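Nuclease NucT (Helicobacter pylori, PDB 6EHI) is named a nuclease and belongs to the PLD-like family, whose domain builds a mixed beta sheet covered by helices on its faces. Local coordinates at residues V34-Y39 with A122-N127; A49-A54 with D81-T86; K59-Y64 with S150-M155; K87-K92 with E157-F162; V109-D114 with L146-Y151. The protein carries 1 engineered substitution. All coordinates share one frame; numbering follows the deposited sequence.

How the contacts relate
Four of the five contacts reach one mixed sheet; contact 2 joins a helix to the turn before strand 86-91. Contacts 1, 3 and 4 use the strands 33-38, 59-64 and 87-91, which follow one another across it, and contact 5 adds strand 109-112, beside 33-38. Helix 142-158 serves contacts 3 and 5, which share Ser150 and Tyr151 (centres about 8 Å apart); its end leads into contact 4, whose centre is about 9 Å from that of contact 3. Contact 2 lies on the side away from helix 142-158, where Ile50 CD1 meets Ile36 CD1 of contact 1 at 3.7 Å. An acetate ion sits in contact 1 and a glycerol about 4 Å from the Asn123 side chain; both probably come from the crystallisation liquor.

Contact 1. Residues V34-Y39 with A122-N127; sequences VKIAIY and ANWSKN. With ACT (acetate ion), chain M.
OD1 of Asn123 rests against Tyr39, 3.4 Å from its CB, and takes its hydrogen bond from Lys108 NZ. The oxygen lies at the edge of the tyrosine ring, near its plane, with ring and amide planes 35° apart. Asparagine suits the place, since its short, flat amide can pair with a lysine and still rest against a neighbouring ring. Beside it, Trp124 carries the apolar half of the contact. Ile38 lies over one face of the indole, its CD1 3.6 Å from the centroid of the five-membered ring and only 13° off the normal, a close CH-pi contact. CG1 of Ile38 is anti to the backbone N (chi1 -171°), and the chain then bends to set CD1 over the ring. Two residues back on the strand, Ile36 meets the benzene end, with CG2 3.7 Å from Trp124 CH2; a broad aromatic can thus span two beta-branched residues of one strand face. The indole NE1 of this buried residue donates in the ring plane to acetate OXT at 3.0 Å, while Ala122 N donates to the other acetate oxygen, O, at 3.1 Å. Ser125 then N-caps helix 126-130. Lys108 and Asn123 occupy positions consistent with the lysine of HxKxxxxD, where Asn106 stands at the histidine position in this chain, and the asparagine of GSxN, the signature motifs of the PLD-like family.

Contact 2. Residues A49-A54 with D81-T86; sequences AIKSVA and DKYPNT
Ala54, the last residue of helix 44-54, faces a type II beta turn from Tyr83 to Thr86, with CA of Ala54 and CA of Asn85 5.6 Å apart. Pro84 and Asn85 fill the two central positions: the proline ring restricts phi to the negative values needed there (here -51°), and asparagine tolerates the positive phi of 65°. Tyr83 CG is anti to the backbone N (chi1 -154°), and the ring lies between two aliphatic groups. Lys51 crosses it at about a right angle and puts CG over the ring centre, 3.7 Å from the centroid, a CH-pi contact; Pro84 CD lies over the opposite face. In the PLD-like fold this helix is the crossover of a beta-alpha-beta unit joining parallel strands 33-38 and 59-65. Small Ala54 comes in at the ring edge, its CB 3.8 Å from Tyr83 CD2 and 3.3 Å from Pro84 O. Thr86 OG1 donates to Pro84 O at 3.0 Å from above the carbonyl plane. Tyr83 OH is hydrogen-bonded to Ser55 OG, just after the helix.

Contact 3. Residues K59-Y64 with S150-M155; sequences KVQIIY and SYYQKM
Ile63 and Tyr152 join an inner strand to the helix lying over the sheet, a buried helix-on-sheet contact of the alpha/beta PLD-like fold. Strand 59-64 and helix segment 150-155 cross at 67°, their axes 10.4 Å apart at closest approach. Gln61 and Ile63 face the helix; Val60 and Ile62 turn the other way, toward helix 44-54. Tyr152 CG is anti to the backbone N (chi1 -171°), and the long ring bridges the gap to the strand. It meets Ile63 tip to tip: CD1 of Ile63 makes a CH-pi contact over one face of the Tyr152 ring, offset toward the rim, 4.0 Å from its centroid and 25° off the normal. The same methyl is 3.7 Å from Met155 CB, so the single CD1 serves two helix residues about a turn apart. Met155 also packs on Tyr14 of the second subunit. Gln61 OE1 accepts a hydrogen bond from Lys35 NZ. The phenol group is held by Ile36 O of the adjacent strand through a hydrogen bond, while CG1 of Ile63 rests 3.5 Å from Tyr152 OH.

Contact 4. Residues K87-K92 with E157-F162; sequences KVCLLK and ESCVGF
Cys89 and Cys159 are joined covalently, SG to SG at 2.1 Å, in the conformer of Cys159 described here, one of two modelled. The disulfide torsion of -89° is close to the perpendicular geometry that such a bond prefers. Both sulfurs stand between the backbone N and the carbonyl carbon of their own residues (chi1 67° in Cys89). Beside the bridge, Leu90 and Val160 form an antiparallel hydrogen-bonded pair: Leu90 N donates to Val160 O at 2.8 Å, and Val160 N donates to Leu90 O, also at 2.8 Å and nearly straight (169°). The two side chains lie on the same face of the sheet, CB of Leu90 4.2 Å from Val160 CG2. Farther along, Leu90 CD1 reaches the edge of the Phe162 ring, 4.1 Å from CD1 of Phe162, and Val88 lies alongside the same residue. At the other end Leu91 CD1 rests 3.7 Å from Ser158 O, where helix 142-158 finishes. Val88, Leu90 and Leu91 suit their places because their side chains are buried; the strand's backbone pairs with strand 59-65 on its inner side, and Ile63 packs on Cys89. Leu91 also touches Tyr133 of the second subunit. The whole is a short, weakly bonded strand-like end at the chain's C-terminus, the outermost on that side of the mixed sheet within this chain, tied to strand 86-91 by a disulfide.

Contact 5. Residues V109-D114 with L146-Y151; sequences VAIIDD and LKAKSY
Ile111 packs closely against helix 142-158, whereas the strand end beyond it is met more loosely by a lysine. CD1 of Ile111 lies 3.8 Å from Ala148 CB and 3.7 Å from Ala148 C, and its CG2 is 3.8 Å from Lys149 CG. Alanine suits this spot: its small side chain lets the isoleucine methyl come right up to the helix backbone. Ala148 also packs on Leu9 of the second subunit. In the PLD-like fold strand 108-112 lies next to strand 33-38, and Asp113 just after it fits the aspartate of the HxKxxxxD motif. The Asp113 side chain starts away from the helix; its carboxylate accepts bonds from the backbone N atoms of Arg31, Glu32 and Ser33. Toward solvent, Lys149 passes Ile111 with its CG, then bends at chi3 (134°, placing CE), and NZ makes a weak hydrogen bond of 3.0 Å to Asp113 O. The exposed Asp114 keeps its OD1 5.7 Å from Lys149 NZ, a separation at which any attraction is probably mild.

Contact 1. Residues V34-Y39 with A122-N127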
# COMPACT_ATOMS: atom_id res chain seq x y z
N VAL A 34 11.86 -12.33 10.63
CA VAL A 34 11.22 -11.71 9.47
C VAL A 34 9.75 -12.01 9.59
O VAL A 34 9.32 -13.18 9.64
CB VAL A 34 11.79 -12.20 8.12
CG1 VAL A 34 10.99 -11.63 6.97
CG2 VAL A 34 13.24 -11.82 7.94
N LYS A 35 8.95 -10.93 9.69
CA LYS A 35 7.55 -11.02 9.84
C LYS A 35 6.88 -10.35 8.66
O LYS A 35 7.12 -9.17 8.38
CB LYS A 35 7.11 -10.37 11.15
CG LYS A 35 7.61 -11.13 12.44
CD LYS A 35 7.32 -10.35 13.73
CE LYS A 35 7.93 -11.03 14.93
NZ LYS A 35 7.08 -12.21 15.27
N ILE A 36 6.02 -11.10 7.95
CA ILE A 36 5.49 -10.57 6.68
C ILE A 36 4.00 -10.77 6.65
O ILE A 36 3.49 -11.83 7.06
CB ILE A 36 6.07 -11.31 5.47
CG1 ILE A 36 7.56 -11.06 5.37
CG2 ILE A 36 5.35 -11.00 4.14
CD1 ILE A 36 8.41 -12.13 4.63
N ALA A 37 3.26 -9.73 6.24
CA ALA A 37 1.85 -9.89 5.85
C ALA A 37 1.71 -9.41 4.45
O ALA A 37 2.12 -8.28 4.19
CB ALA A 37 1.00 -9.09 6.77
N ILE A 38 1.27 -10.27 3.53
CA ILE A 38 1.24 -9.94 2.11
C ILE A 38 0.01 -10.42 1.45
O ILE A 38 -0.34 -11.57 1.58
CB ILE A 38 2.52 -10.50 1.45
CG1 ILE A 38 2.70 -10.02 -0.00
CG2 ILE A 38 2.68 -12.00 1.67
CD1 ILE A 38 2.90 -8.54 -0.13
N TYR A 39 -0.63 -9.54 0.66
CA TYR A 39 -1.81 -9.86 -0.12
C TYR A 39 -1.48 -10.86 -1.21
O TYR A 39 -2.03 -11.99 -1.22
CB TYR A 39 -2.46 -8.57 -0.74
CG TYR A 39 -3.60 -8.91 -1.62
CD1 TYR A 39 -4.86 -9.22 -1.07
CD2 TYR A 39 -3.42 -9.02 -3.03
CE1 TYR A 39 -5.90 -9.59 -1.88
CE2 TYR A 39 -4.47 -9.42 -3.82
CZ TYR A 39 -5.70 -9.75 -3.20
OH TYR A 39 -6.82 -10.10 -3.95
N ALA A 122 2.91 -2.00 -2.90
CA ALA A 122 3.36 -2.98 -3.88
C ALA A 122 3.12 -4.43 -3.35
O ALA A 122 3.75 -4.81 -2.42
CB ALA A 122 4.82 -2.83 -4.15
N ASN A 123 2.36 -5.20 -4.14
CA ASN A 123 2.33 -6.63 -3.97
C ASN A 123 3.67 -7.20 -4.39
O ASN A 123 4.48 -6.51 -5.10
CB ASN A 123 1.18 -7.23 -4.74
CG ASN A 123 -0.19 -6.86 -4.11
OD1 ASN A 123 -0.35 -6.96 -2.87
ND2 ASN A 123 -1.19 -6.50 -4.94
N TRP A 124 3.99 -8.38 -3.90
CA TRP A 124 5.32 -8.99 -4.11
C TRP A 124 5.24 -9.87 -5.34
O TRP A 124 5.20 -11.07 -5.28
CB TRP A 124 5.82 -9.72 -2.87
CG TRP A 124 6.16 -8.83 -1.70
CD1 TRP A 124 5.88 -7.51 -1.61
CD2 TRP A 124 6.70 -9.21 -0.47
NE1 TRP A 124 6.37 -7.04 -0.44
CE2 TRP A 124 6.85 -8.08 0.28
CE3 TRP A 124 7.15 -10.46 0.06
CZ2 TRP A 124 7.37 -8.09 1.58
CZ3 TRP A 124 7.75 -10.46 1.25
CH2 TRP A 124 7.83 -9.30 2.03
N SER A 125 5.25 -9.16 -6.47
CA SER A 125 5.09 -9.74 -7.83
C SER A 125 6.07 -9.07 -8.77
O SER A 125 6.46 -7.91 -8.53
CB SER A 125 3.67 -9.49 -8.27
OG SER A 125 3.39 -8.12 -8.53
N LYS A 126 6.47 -9.76 -9.84
CA LYS A 126 7.21 -9.10 -10.88
C LYS A 126 6.38 -7.90 -11.39
O LYS A 126 6.98 -6.83 -11.64
CB LYS A 126 7.60 -10.10 -11.96
CG LYS A 126 8.67 -11.06 -11.44
CD LYS A 126 9.05 -12.16 -12.45
CE LYS A 126 9.95 -11.67 -13.55
NZ LYS A 126 9.51 -12.34 -14.80
N ASN A 127 5.05 -8.02 -11.50
CA ASN A 127 4.17 -6.96 -12.02
C ASN A 127 4.38 -5.69 -11.30
O ASN A 127 4.57 -4.64 -11.90
CB ASN A 127 2.70 -7.33 -12.00
CG ASN A 127 2.30 -8.11 -13.20
OD1 ASN A 127 2.91 -7.98 -14.25
ND2 ASN A 127 1.36 -8.95 -13.05
C ACT M . 5.53 -3.06 -0.05
O ACT M . 4.87 -2.06 -0.53
OXT ACT M . 5.50 -4.17 -0.61
CH3 ACT M . 6.40 -2.96 1.17

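Contact 2. Residues A49-A54 with D81-T86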
# COMPACT_ATOMS: atom_id res chain seq x y z
N ALA A 49 15.01 -15.29 -1.37
CA ALA A 49 15.67 -14.49 -0.36
C ALA A 49 15.20 -14.87 1.03
O ALA A 49 16.02 -14.98 1.98
CB ALA A 49 15.44 -12.99 -0.61
N ILE A 50 13.90 -15.15 1.17
CA ILE A 50 13.35 -15.73 2.40
C ILE A 50 13.97 -17.09 2.76
O ILE A 50 14.47 -17.26 3.89
CB ILE A 50 11.82 -15.78 2.37
CG1 ILE A 50 11.23 -14.38 2.38
CG2 ILE A 50 11.29 -16.57 3.52
CD1 ILE A 50 9.76 -14.36 1.94
N LYS A 51 13.99 -18.01 1.79
CA LYS A 51 14.65 -19.31 1.97
C LYS A 51 16.11 -19.14 2.43
O LYS A 51 16.60 -19.84 3.34
CB LYS A 51 14.60 -20.15 0.68
CG LYS A 51 13.23 -20.75 0.39
CD LYS A 51 13.25 -21.60 -0.87
CE LYS A 51 12.13 -22.65 -0.94
NZ LYS A 51 12.59 -23.96 -1.55
N SER A 52 16.79 -18.16 1.84
CA SER A 52 18.21 -17.94 2.08
C SER A 52 18.41 -17.54 3.55
O SER A 52 19.26 -18.04 4.24
CB SER A 52 18.74 -16.83 1.16
OG SER A 52 20.13 -16.67 1.37
N VAL A 53 17.58 -16.62 4.04
CA VAL A 53 17.73 -16.22 5.39
C VAL A 53 17.19 -17.25 6.42
O VAL A 53 17.85 -17.50 7.44
CB VAL A 53 17.21 -14.78 5.58
CG1 VAL A 53 15.71 -14.76 5.63
CG2 VAL A 53 17.87 -14.16 6.79
N ALA A 54 16.08 -17.94 6.12
CA ALA A 54 15.55 -19.03 6.95
C ALA A 54 16.65 -20.12 7.01
O ALA A 54 16.85 -20.72 8.05
CB ALA A 54 14.29 -19.63 6.35
N ASP A 81 5.97 -23.27 2.41
CA ASP A 81 5.21 -23.85 3.53
C ASP A 81 5.99 -24.66 4.61
O ASP A 81 6.01 -24.32 5.82
CB ASP A 81 4.09 -24.70 2.95
CG ASP A 81 3.30 -25.47 4.01
OD1 ASP A 81 3.24 -25.08 5.20
OD2 ASP A 81 2.68 -26.49 3.62
N LYS A 82 6.61 -25.71 4.17
CA LYS A 82 7.31 -26.59 5.12
C LYS A 82 8.82 -26.28 5.21
O LYS A 82 9.58 -27.06 5.72
CB LYS A 82 7.04 -28.08 4.78
CG LYS A 82 5.68 -28.61 5.24
CD LYS A 82 5.32 -29.96 4.60
CE LYS A 82 3.86 -30.01 4.18
NZ LYS A 82 2.97 -29.83 5.36
N TYR A 83 9.25 -25.11 4.75
CA TYR A 83 10.64 -24.72 4.82
C TYR A 83 11.09 -24.55 6.26
O TYR A 83 10.34 -24.10 7.10
CB TYR A 83 10.87 -23.44 4.01
CG TYR A 83 12.29 -23.33 3.52
CD1 TYR A 83 12.71 -24.09 2.39
CD2 TYR A 83 13.19 -22.51 4.17
CE1 TYR A 83 14.03 -24.01 1.96
CE2 TYR A 83 14.52 -22.46 3.77
CZ TYR A 83 14.92 -23.21 2.66
OH TYR A 83 16.21 -23.11 2.25
N PRO A 84 12.31 -24.98 6.59
CA PRO A 84 12.82 -24.77 7.94
C PRO A 84 12.69 -23.33 8.42
O PRO A 84 12.90 -22.39 7.64
CB PRO A 84 14.27 -25.19 7.80
CG PRO A 84 14.14 -26.34 6.88
CD PRO A 84 13.21 -25.85 5.82
N ASN A 85 12.30 -23.20 9.68
CA ASN A 85 12.16 -21.93 10.41
C ASN A 85 11.06 -21.05 9.81
O ASN A 85 11.02 -19.87 10.12
CB ASN A 85 13.50 -21.16 10.47
CG ASN A 85 14.66 -22.03 10.96
OD1 ASN A 85 15.70 -22.18 10.30
ND2 ASN A 85 14.49 -22.57 12.12
N THR A 86 10.24 -21.59 8.92
CA THR A 86 9.21 -20.78 8.17
C THR A 86 7.80 -21.23 8.51
O THR A 86 7.41 -22.39 8.33
CB THR A 86 9.50 -20.77 6.67
OG1 THR A 86 10.91 -20.47 6.53
CG2 THR A 86 8.76 -19.72 5.86

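Contact 3. Residues K59-Y64 with S150-M155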
# COMPACT_ATOMS: atom_id res chain seq x y z
N LYS A 59 13.96 -16.88 12.03
CA LYS A 59 12.57 -17.28 12.07
C LYS A 59 11.76 -16.36 11.13
O LYS A 59 11.74 -15.16 11.31
CB LYS A 59 12.03 -17.17 13.46
CG LYS A 59 12.72 -18.19 14.38
CD LYS A 59 12.20 -18.14 15.81
CE LYS A 59 11.27 -19.31 16.09
NZ LYS A 59 10.86 -19.20 17.53
N VAL A 60 11.02 -16.98 10.21
CA VAL A 60 10.21 -16.30 9.26
C VAL A 60 8.75 -16.65 9.46
O VAL A 60 8.38 -17.82 9.64
CB VAL A 60 10.65 -16.69 7.86
CG1 VAL A 60 9.81 -15.98 6.85
CG2 VAL A 60 12.11 -16.36 7.68
N GLN A 61 7.90 -15.65 9.45
CA GLN A 61 6.45 -15.84 9.55
C GLN A 61 5.81 -15.04 8.39
O GLN A 61 6.23 -13.92 8.13
CB GLN A 61 5.96 -15.28 10.85
CG GLN A 61 6.49 -16.10 12.02
CD GLN A 61 6.20 -15.47 13.37
OE1 GLN A 61 6.40 -14.26 13.55
NE2 GLN A 61 5.66 -16.28 14.31
N ILE A 62 4.91 -15.66 7.67
CA ILE A 62 4.26 -15.02 6.51
C ILE A 62 2.78 -15.23 6.59
O ILE A 62 2.36 -16.38 6.60
CB ILE A 62 4.79 -15.65 5.22
CG1 ILE A 62 6.32 -15.75 5.27
CG2 ILE A 62 4.35 -14.81 4.00
CD1 ILE A 62 6.92 -16.33 4.03
N ILE A 63 1.99 -14.17 6.76
CA ILE A 63 0.51 -14.18 6.65
C ILE A 63 0.13 -13.80 5.22
O ILE A 63 0.50 -12.69 4.78
CB ILE A 63 -0.15 -13.18 7.65
CG1 ILE A 63 0.40 -13.42 9.07
CG2 ILE A 63 -1.63 -13.23 7.48
CD1 ILE A 63 -0.05 -12.43 10.15
N TYR A 64 -0.47 -14.72 4.45
CA TYR A 64 -0.99 -14.46 3.11
C TYR A 64 -2.49 -14.18 3.09
O TYR A 64 -3.29 -14.84 3.87
CB TYR A 64 -0.76 -15.67 2.28
CG TYR A 64 0.63 -16.12 1.90
CD1 TYR A 64 1.51 -16.78 2.83
CD2 TYR A 64 1.16 -15.80 0.63
CE1 TYR A 64 2.76 -17.23 2.44
CE2 TYR A 64 2.42 -16.21 0.27
CZ TYR A 64 3.22 -16.92 1.16
OH TYR A 64 4.50 -17.31 0.82
N SER A 150 3.11 -5.29 17.29
CA SER A 150 2.03 -5.61 18.17
C SER A 150 0.80 -6.12 17.48
O SER A 150 0.17 -7.14 17.87
CB SER A 150 1.68 -4.37 19.06
OG SER A 150 0.47 -4.63 19.74
N TYR A 151 0.45 -5.42 16.37
CA TYR A 151 -0.72 -5.84 15.68
C TYR A 151 -0.39 -7.04 14.82
O TYR A 151 -1.30 -7.71 14.52
CB TYR A 151 -1.32 -4.74 14.85
CG TYR A 151 -2.01 -3.66 15.68
CD1 TYR A 151 -3.21 -3.88 16.23
CD2 TYR A 151 -1.42 -2.44 15.86
CE1 TYR A 151 -3.86 -2.92 16.99
CE2 TYR A 151 -2.03 -1.46 16.67
CZ TYR A 151 -3.26 -1.71 17.20
OH TYR A 151 -4.01 -0.86 18.00
N TYR A 152 0.84 -7.20 14.43
CA TYR A 152 1.23 -8.40 13.67
C TYR A 152 0.90 -9.68 14.50
O TYR A 152 0.30 -10.66 14.01
CB TYR A 152 2.69 -8.36 13.28
CG TYR A 152 3.00 -9.51 12.32
CD1 TYR A 152 2.83 -9.39 10.96
CD2 TYR A 152 3.37 -10.74 12.80
CE1 TYR A 152 3.12 -10.45 10.10
CE2 TYR A 152 3.68 -11.79 11.95
CZ TYR A 152 3.54 -11.66 10.58
OH TYR A 152 3.80 -12.71 9.71
N GLN A 153 1.29 -9.67 15.74
CA GLN A 153 0.95 -10.77 16.68
C GLN A 153 -0.51 -11.04 16.83
O GLN A 153 -0.90 -12.22 16.82
CB GLN A 153 1.56 -10.45 18.06
CG GLN A 153 3.09 -10.51 18.04
CD GLN A 153 3.69 -11.77 17.43
OE1 GLN A 153 3.60 -12.84 18.01
NE2 GLN A 153 4.27 -11.66 16.26
N LYS A 154 -1.33 -9.99 16.85
CA LYS A 154 -2.78 -10.14 16.86
C LYS A 154 -3.29 -10.78 15.55
O LYS A 154 -4.09 -11.71 15.57
CB LYS A 154 -3.53 -8.80 17.08
CG LYS A 154 -3.43 -8.25 18.50
CD LYS A 154 -4.45 -7.15 18.84
CE LYS A 154 -5.88 -7.35 18.34
NZ LYS A 154 -6.84 -8.05 19.23
N MET A 155 -2.75 -10.28 14.42
CA MET A 155 -3.05 -10.92 13.15
C MET A 155 -2.71 -12.43 13.15
O MET A 155 -3.47 -13.26 12.56
CB MET A 155 -2.34 -10.23 12.00
CG MET A 155 -2.97 -8.85 11.85
SD MET A 155 -2.06 -7.85 10.62
CE MET A 155 -2.49 -8.70 9.13

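Contact 4. Residues K87-K92 with E157-F162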
# COMPACT_ATOMS: atom_id res chain seq x y z
N LYS A 87 7.00 -20.29 9.00
CA LYS A 87 5.59 -20.45 9.36
C LYS A 87 4.81 -19.70 8.29
O LYS A 87 5.01 -18.51 8.13
CB LYS A 87 5.25 -19.81 10.73
CG LYS A 87 3.81 -20.13 11.18
CD LYS A 87 3.38 -19.30 12.39
CE LYS A 87 1.95 -19.52 12.86
NZ LYS A 87 1.64 -20.95 13.14
N VAL A 88 3.93 -20.38 7.58
CA VAL A 88 3.02 -19.67 6.62
C VAL A 88 1.60 -19.92 7.06
O VAL A 88 1.27 -20.99 7.62
CB VAL A 88 3.25 -20.07 5.16
CG1 VAL A 88 4.67 -19.85 4.76
CG2 VAL A 88 2.77 -21.50 4.90
N CYS A 89 0.70 -18.94 6.85
CA CYS A 89 -0.67 -19.11 7.18
C CYS A 89 -1.56 -18.16 6.31
O CYS A 89 -1.00 -17.39 5.51
CB CYS A 89 -0.81 -18.89 8.69
SG CYS A 89 -0.48 -17.15 9.18
N LEU A 90 -2.87 -18.24 6.45
CA LEU A 90 -3.82 -17.54 5.61
C LEU A 90 -4.75 -16.73 6.44
O LEU A 90 -5.11 -17.14 7.53
CB LEU A 90 -4.63 -18.56 4.81
CG LEU A 90 -3.92 -19.48 3.85
CD1 LEU A 90 -4.72 -20.74 3.45
CD2 LEU A 90 -3.53 -18.66 2.65
N LEU A 91 -5.19 -15.56 5.95
CA LEU A 91 -6.05 -14.72 6.66
C LEU A 91 -7.06 -14.03 5.79
O LEU A 91 -6.67 -13.48 4.75
CB LEU A 91 -5.20 -13.76 7.46
CG LEU A 91 -5.87 -12.74 8.34
CD1 LEU A 91 -6.72 -13.41 9.44
CD2 LEU A 91 -4.80 -11.87 8.93
N LYS A 92 -8.35 -14.22 6.05
CA LYS A 92 -9.40 -13.44 5.39
C LYS A 92 -9.79 -12.25 6.26
O LYS A 92 -9.51 -12.18 7.42
CB LYS A 92 -10.68 -14.27 4.97
CG LYS A 92 -11.51 -14.81 6.09
CD LYS A 92 -12.70 -15.67 5.55
CE LYS A 92 -12.19 -16.95 4.86
NZ LYS A 92 -13.08 -18.17 4.73
N GLU A 157 -2.61 -14.52 15.45
CA GLU A 157 -3.62 -15.34 16.21
C GLU A 157 -4.93 -15.57 15.54
O GLU A 157 -5.68 -16.44 15.98
CB GLU A 157 -3.94 -14.75 17.60
CG GLU A 157 -2.99 -15.02 18.75
CD GLU A 157 -3.10 -13.96 19.85
OE1 GLU A 157 -4.24 -13.59 20.24
OE2 GLU A 157 -2.05 -13.51 20.34
N SER A 158 -5.27 -14.77 14.50
CA SER A 158 -6.44 -15.01 13.68
C SER A 158 -6.21 -15.82 12.41
O SER A 158 -7.18 -16.21 11.79
CB SER A 158 -7.12 -13.66 13.36
OG SER A 158 -7.25 -12.85 14.55
N CYS A 159 -4.94 -16.00 11.96
CA CYS A 159 -4.66 -16.69 10.68
C CYS A 159 -4.74 -18.21 10.84
O CYS A 159 -4.46 -18.76 11.93
CB CYS A 159 -3.29 -16.27 10.07
SG CYS A 159 -1.75 -16.86 10.82
N VAL A 160 -5.04 -18.84 9.73
CA VAL A 160 -5.31 -20.29 9.73
C VAL A 160 -4.34 -21.02 8.89
O VAL A 160 -3.66 -20.44 8.02
CB VAL A 160 -6.73 -20.59 9.27
CG1 VAL A 160 -7.71 -19.88 10.14
CG2 VAL A 160 -6.95 -20.36 7.75
N GLY A 161 -4.17 -22.31 9.19
CA GLY A 161 -3.13 -23.10 8.48
C GLY A 161 -3.30 -23.23 6.99
O GLY A 161 -4.40 -23.02 6.47
N PHE A 162 -2.18 -23.46 6.30
CA PHE A 162 -2.23 -23.66 4.90
C PHE A 162 -2.42 -25.16 4.71
O PHE A 162 -1.43 -25.92 4.80
CB PHE A 162 -0.94 -23.18 4.23
CG PHE A 162 -0.86 -23.57 2.80
CD1 PHE A 162 -1.87 -23.25 1.93
CD2 PHE A 162 0.21 -24.28 2.34
CE1 PHE A 162 -1.81 -23.63 0.62
CE2 PHE A 162 0.28 -24.69 1.05
CZ PHE A 162 -0.75 -24.36 0.17

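Contact 5. Residues V109-D114 with L146-Y151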
# COMPACT_ATOMS: atom_id res chain seq x y z
N VAL A 109 3.55 -5.84 3.99
CA VAL A 109 4.32 -5.36 5.11
C VAL A 109 5.40 -6.36 5.40
O VAL A 109 5.10 -7.55 5.46
CB VAL A 109 3.37 -5.21 6.31
CG1 VAL A 109 4.14 -4.99 7.60
CG2 VAL A 109 2.40 -4.08 6.08
N ALA A 110 6.62 -5.87 5.61
CA ALA A 110 7.69 -6.74 6.12
C ALA A 110 8.36 -6.08 7.36
O ALA A 110 8.75 -4.89 7.29
CB ALA A 110 8.70 -7.04 5.12
N ILE A 111 8.38 -6.79 8.48
CA ILE A 111 9.07 -6.30 9.69
C ILE A 111 10.35 -7.12 9.88
O ILE A 111 10.28 -8.33 10.08
CB ILE A 111 8.21 -6.45 10.90
CG1 ILE A 111 6.76 -5.88 10.71
CG2 ILE A 111 8.87 -5.74 12.09
CD1 ILE A 111 5.78 -6.29 11.75
N ILE A 112 11.48 -6.46 9.94
CA ILE A 112 12.75 -7.13 9.98
C ILE A 112 13.36 -6.90 11.38
O ILE A 112 13.60 -5.75 11.76
CB ILE A 112 13.74 -6.58 8.92
CG1 ILE A 112 13.16 -6.57 7.50
CG2 ILE A 112 15.03 -7.40 8.92
CD1 ILE A 112 12.50 -7.86 7.07
N ASP A 113 13.65 -7.99 12.10
CA ASP A 113 14.22 -7.90 13.45
C ASP A 113 13.35 -6.85 14.26
O ASP A 113 12.10 -6.85 14.24
CB ASP A 113 15.69 -7.53 13.36
CG ASP A 113 16.58 -8.55 12.53
OD1 ASP A 113 16.18 -9.74 12.30
OD2 ASP A 113 17.74 -8.21 12.15
N ASP A 114 13.99 -5.95 14.99
CA ASP A 114 13.16 -4.82 15.60
C ASP A 114 13.60 -3.55 14.92
O ASP A 114 13.58 -2.45 15.50
CB ASP A 114 13.36 -4.77 17.12
CG ASP A 114 14.88 -4.84 17.55
OD1 ASP A 114 15.76 -5.24 16.72
OD2 ASP A 114 15.18 -4.51 18.73
N LEU A 146 7.35 -0.96 16.60
CA LEU A 146 6.67 -1.60 17.77
C LEU A 146 5.19 -1.76 17.52
O LEU A 146 4.56 -2.76 17.88
CB LEU A 146 6.90 -0.83 19.08
CG LEU A 146 8.34 -0.77 19.51
CD1 LEU A 146 8.50 0.25 20.64
CD2 LEU A 146 8.87 -2.14 19.94
N LYS A 147 4.55 -0.75 16.95
CA LYS A 147 3.18 -0.89 16.71
C LYS A 147 2.92 -2.00 15.62
O LYS A 147 2.01 -2.84 15.81
CB LYS A 147 2.57 0.43 16.23
CG LYS A 147 1.18 0.30 15.60
CD LYS A 147 0.48 1.61 15.30
CE LYS A 147 -0.19 2.22 16.51
NZ LYS A 147 -1.11 3.35 16.12
N ALA A 148 3.70 -2.01 14.55
CA ALA A 148 3.50 -3.01 13.51
C ALA A 148 3.70 -4.41 14.11
O ALA A 148 2.86 -5.25 13.83
CB ALA A 148 4.42 -2.79 12.38
N LYS A 149 4.69 -4.58 15.00
CA LYS A 149 4.91 -5.86 15.70
C LYS A 149 3.71 -6.25 16.57
O LYS A 149 3.26 -7.42 16.53
CB LYS A 149 6.22 -5.95 16.47
CG LYS A 149 7.44 -6.20 15.59
CD LYS A 149 8.72 -6.35 16.42
CE LYS A 149 9.53 -7.55 15.93
NZ LYS A 149 10.73 -7.83 16.76
N SER A 150 3.11 -5.29 17.29
CA SER A 150 2.03 -5.61 18.17
C SER A 150 0.80 -6.12 17.48
O SER A 150 0.17 -7.14 17.87
CB SER A 150 1.68 -4.37 19.06
OG SER A 150 0.47 -4.63 19.74
N TYR A 151 0.45 -5.42 16.37
CA TYR A 151 -0.72 -5.84 15.68
C TYR A 151 -0.39 -7.04 14.82
O TYR A 151 -1.30 -7.71 14.52
CB TYR A 151 -1.32 -4.74 14.85
CG TYR A 151 -2.01 -3.66 15.68
CD1 TYR A 151 -3.21 -3.88 16.23
CD2 TYR A 151 -1.42 -2.44 15.86
CE1 TYR A 151 -3.86 -2.92 16.99
CE2 TYR A 151 -2.03 -1.46 16.67
CZ TYR A 151 -3.26 -1.71 17.20
OH TYR A 151 -4.01 -0.86 18.00